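Local coordinates for protein predicted protease of the collagenase family (Methanopyrus kandleri, PDB 5D88) that binds zinc and is probably a peptidase of the U32 family, its chain folded as a TIM barrel, at residues M21-L27 against F242-L248. Sequence-based numbering, arbitrary orientation. Where two conformers were deposited one is given.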
loop_
_atom_site.group_PDB
_atom_site.type_symbol
_atom_site.label_atom_id
_atom_site.label_comp_id
_atom_site.label_asym_id
_atom_site.label_seq_id
_atom_site.Cartn_x
_atom_site.Cartn_y
_atom_site.Cartn_z
ATOM N N MET A 21 19.073 18.050 21.054
ATOM C CA MET A 21 17.755 18.550 21.405
ATOM C C MET A 21 16.806 18.030 20.336
ATOM O O MET A 21 17.235 17.758 19.216
ATOM C CB MET A 21 17.712 20.080 21.457
ATOM C CG MET A 21 19.025 20.756 21.876
ATOM S SD MET A 21 20.174 20.982 20.494
ATOM C CE MET A 21 21.041 22.488 20.960
ATOM N N THR A 22 15.533 17.854 20.691
ATOM C CA THR A 22 14.539 17.394 19.724
ATOM C C THR A 22 14.359 18.431 18.621
ATOM O O THR A 22 14.146 19.612 18.894
ATOM C CB THR A 22 13.202 17.133 20.423
ATOM O OG1 THR A 22 13.358 16.098 21.399
ATOM C CG2 THR A 22 12.156 16.693 19.438
ATOM N N ARG A 23 14.440 17.991 17.368
ATOM C CA ARG A 23 14.288 18.900 16.242
ATOM C C ARG A 23 12.838 18.908 15.779
ATOM O O ARG A 23 12.200 17.856 15.682
ATOM C CB ARG A 23 15.241 18.504 15.119
ATOM C CG ARG A 23 16.678 18.689 15.547
ATOM C CD ARG A 23 17.664 18.323 14.469
ATOM N NE ARG A 23 17.507 16.939 14.039
ATOM C CZ ARG A 23 18.030 15.884 14.660
ATOM N NH1 ARG A 23 18.763 16.034 15.766
ATOM N NH2 ARG A 23 17.812 14.668 14.167
ATOM N N ARG A 24 12.312 20.099 15.500
ATOM C CA ARG A 24 10.879 20.280 15.278
ATOM C C ARG A 24 10.614 20.794 13.872
ATOM O O ARG A 24 11.133 21.846 13.477
ATOM C CB ARG A 24 10.282 21.229 16.314
ATOM C CG ARG A 24 10.353 20.655 17.718
ATOM C CD ARG A 24 9.582 21.484 18.721
ATOM N NE ARG A 24 8.156 21.614 18.408
ATOM C CZ ARG A 24 7.212 20.757 18.791
ATOM N NH1 ARG A 24 7.520 19.677 19.492
ATOM N NH2 ARG A 24 5.946 20.985 18.475
ATOM N N TRP A 25 9.785 20.060 13.144
ATOM C CA TRP A 25 9.404 20.345 11.776
ATOM C C TRP A 25 7.901 20.554 11.703
ATOM O O TRP A 25 7.134 19.846 12.366
ATOM C CB TRP A 25 9.811 19.187 10.880
ATOM C CG TRP A 25 11.283 19.043 10.766
ATOM C CD1 TRP A 25 12.126 18.429 11.645
ATOM C CD2 TRP A 25 12.096 19.536 9.708
ATOM N NE1 TRP A 25 13.416 18.510 11.190
ATOM C CE2 TRP A 25 13.423 19.188 10.001
ATOM C CE3 TRP A 25 11.829 20.240 8.539
ATOM C CZ2 TRP A 25 14.477 19.513 9.157
ATOM C CZ3 TRP A 25 12.870 20.564 7.711
ATOM C CH2 TRP A 25 14.177 20.206 8.021
ATOM N N TYR A 26 7.480 21.514 10.887
ATOM C CA TYR A 26 6.070 21.829 10.716
ATOM C C TYR A 26 5.671 21.723 9.251
ATOM O O TYR A 26 6.365 22.227 8.366
ATOM C CB TYR A 26 5.758 23.230 11.241
ATOM C CG TYR A 26 5.804 23.286 12.734
ATOM C CD1 TYR A 26 7.005 23.424 13.406
ATOM C CD2 TYR A 26 4.644 23.148 13.477
ATOM C CE1 TYR A 26 7.043 23.450 14.791
ATOM C CE2 TYR A 26 4.679 23.155 14.835
ATOM C CZ TYR A 26 5.874 23.312 15.493
ATOM O OH TYR A 26 5.864 23.324 16.867
ATOM N N LEU A 27 4.544 21.072 9.013
ATOM C CA LEU A 27 3.932 21.061 7.697
ATOM C C LEU A 27 3.525 22.477 7.307
ATOM O O LEU A 27 3.009 23.239 8.128
ATOM C CB LEU A 27 2.701 20.140 7.715
ATOM C CG LEU A 27 1.933 20.048 6.396
ATOM C CD1 LEU A 27 2.690 19.229 5.360
ATOM C CD2 LEU A 27 0.545 19.492 6.614
ATOM N N PHE A 242 12.088 10.190 20.414
ATOM C CA PHE A 242 12.392 10.504 19.029
ATOM C C PHE A 242 13.422 11.615 18.940
ATOM O O PHE A 242 13.588 12.420 19.853
ATOM C CB PHE A 242 11.119 10.893 18.291
ATOM C CG PHE A 242 10.122 9.782 18.208
ATOM C CD1 PHE A 242 10.231 8.813 17.230
ATOM C CD2 PHE A 242 9.085 9.694 19.130
ATOM C CE1 PHE A 242 9.301 7.785 17.154
ATOM C CE2 PHE A 242 8.169 8.672 19.073
ATOM C CZ PHE A 242 8.272 7.711 18.081
ATOM N N ASP A 243 14.133 11.628 17.823
ATOM C CA ASP A 243 15.094 12.674 17.530
ATOM C C ASP A 243 14.458 13.889 16.880
ATOM O O ASP A 243 15.004 14.995 17.000
ATOM C CB ASP A 243 16.170 12.122 16.595
ATOM C CG ASP A 243 16.842 10.891 17.155
ATOM O OD1 ASP A 243 17.522 11.008 18.193
ATOM O OD2 ASP A 243 16.677 9.809 16.569
ATOM N N GLU A 244 13.320 13.693 16.204
ATOM C CA GLU A 244 12.649 14.725 15.425
ATOM C C GLU A 244 11.158 14.568 15.596
ATOM O O GLU A 244 10.658 13.441 15.630
ATOM C CB GLU A 244 12.966 14.622 13.929
ATOM C CG GLU A 244 14.433 14.757 13.635
ATOM C CD GLU A 244 14.786 14.664 12.161
ATOM O OE1 GLU A 244 13.880 14.654 11.287
ATOM O OE2 GLU A 244 16.004 14.600 11.876
ATOM N N VAL A 245 10.458 15.700 15.661
ATOM C CA VAL A 245 9.007 15.742 15.752
ATOM C C VAL A 245 8.501 16.509 14.552
ATOM O O VAL A 245 8.979 17.613 14.272
ATOM C CB VAL A 245 8.522 16.408 17.055
ATOM C CG1 VAL A 245 7.010 16.496 17.072
ATOM C CG2 VAL A 245 8.983 15.623 18.241
ATOM N N PHE A 246 7.545 15.926 13.849
ATOM C CA PHE A 246 6.956 16.522 12.658
ATOM C C PHE A 246 5.484 16.751 12.954
ATOM O O PHE A 246 4.721 15.793 13.120
ATOM C CB PHE A 246 7.169 15.602 11.460
ATOM C CG PHE A 246 6.431 15.995 10.218
ATOM C CD1 PHE A 246 6.199 17.318 9.880
ATOM C CD2 PHE A 246 5.989 15.004 9.353
ATOM C CE1 PHE A 246 5.509 17.634 8.701
ATOM C CE2 PHE A 246 5.315 15.325 8.171
ATOM C CZ PHE A 246 5.076 16.638 7.854
ATOM N N ILE A 247 5.096 18.017 13.020
ATOM C CA ILE A 247 3.719 18.400 13.301
ATOM C C ILE A 247 2.977 18.577 11.985
ATOM O O ILE A 247 3.320 19.457 11.189
ATOM C CB ILE A 247 3.673 19.695 14.121
ATOM C CG1 ILE A 247 4.500 19.541 15.392
ATOM C CG2 ILE A 247 2.243 20.073 14.405
ATOM C CD1 ILE A 247 4.035 18.425 16.273
ATOM N N LEU A 248 1.937 17.766 11.759
ATOM C CA LEU A 248 1.112 17.949 10.563
ATOM C C LEU A 248 0.014 18.980 10.790
ATOM O O LEU A 248 -0.062 19.985 10.081
ATOM C CB LEU A 248 0.452 16.646 10.138
ATOM C CG LEU A 248 1.252 15.669 9.340
ATOM C CD1 LEU A 248 2.240 15.096 10.304
ATOM C CD2 LEU A 248 0.359 14.614 8.752
HETATM O O HOH W 1 15.855 14.130 21.302
HETATM O O HOH W 2 16.176 17.590 11.698
#
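A bend at chi3 (-59°) brings the NH2 edge of the Arg23 guanidinium against Glu244, whose chain runs extended beyond CG to meet it. Arg23 NH2 gives Glu244 OE2 a nearly straight bond of 2.9 Å, part of a salt bridge that uses the carboxylate's anti lone pair, although the two planes stand 82° apart. The carbonyl O of Asp243 lies over one face of the guanidinium, and a water at its edge ties Arg23 NE to Trp25 NE1.

On the other face of the sheet, Tyr26 packs alongside Ile247, with Ile247 CB 3.6 Å from Tyr26 CD2. In one of its two conformers, and so less certainly, Arg24 grips Tyr26 OH side-on through NE and NH2.

Between the two faces, five backbone hydrogen bonds join the strands in parallel register, from Arg23 N to Asp243 O (3.1 Å) through Leu27 N to Ile247 O (3.0 Å).

This is the seam of a TIM barrel, where the first strand meets the eighth and closes the sheet. Trp25 and Phe246 both reach Val45 of strand 43-47, while Glu185 and Arg187 of strand 185-190 give Arg23 and Glu244, respectively, further salt bridges.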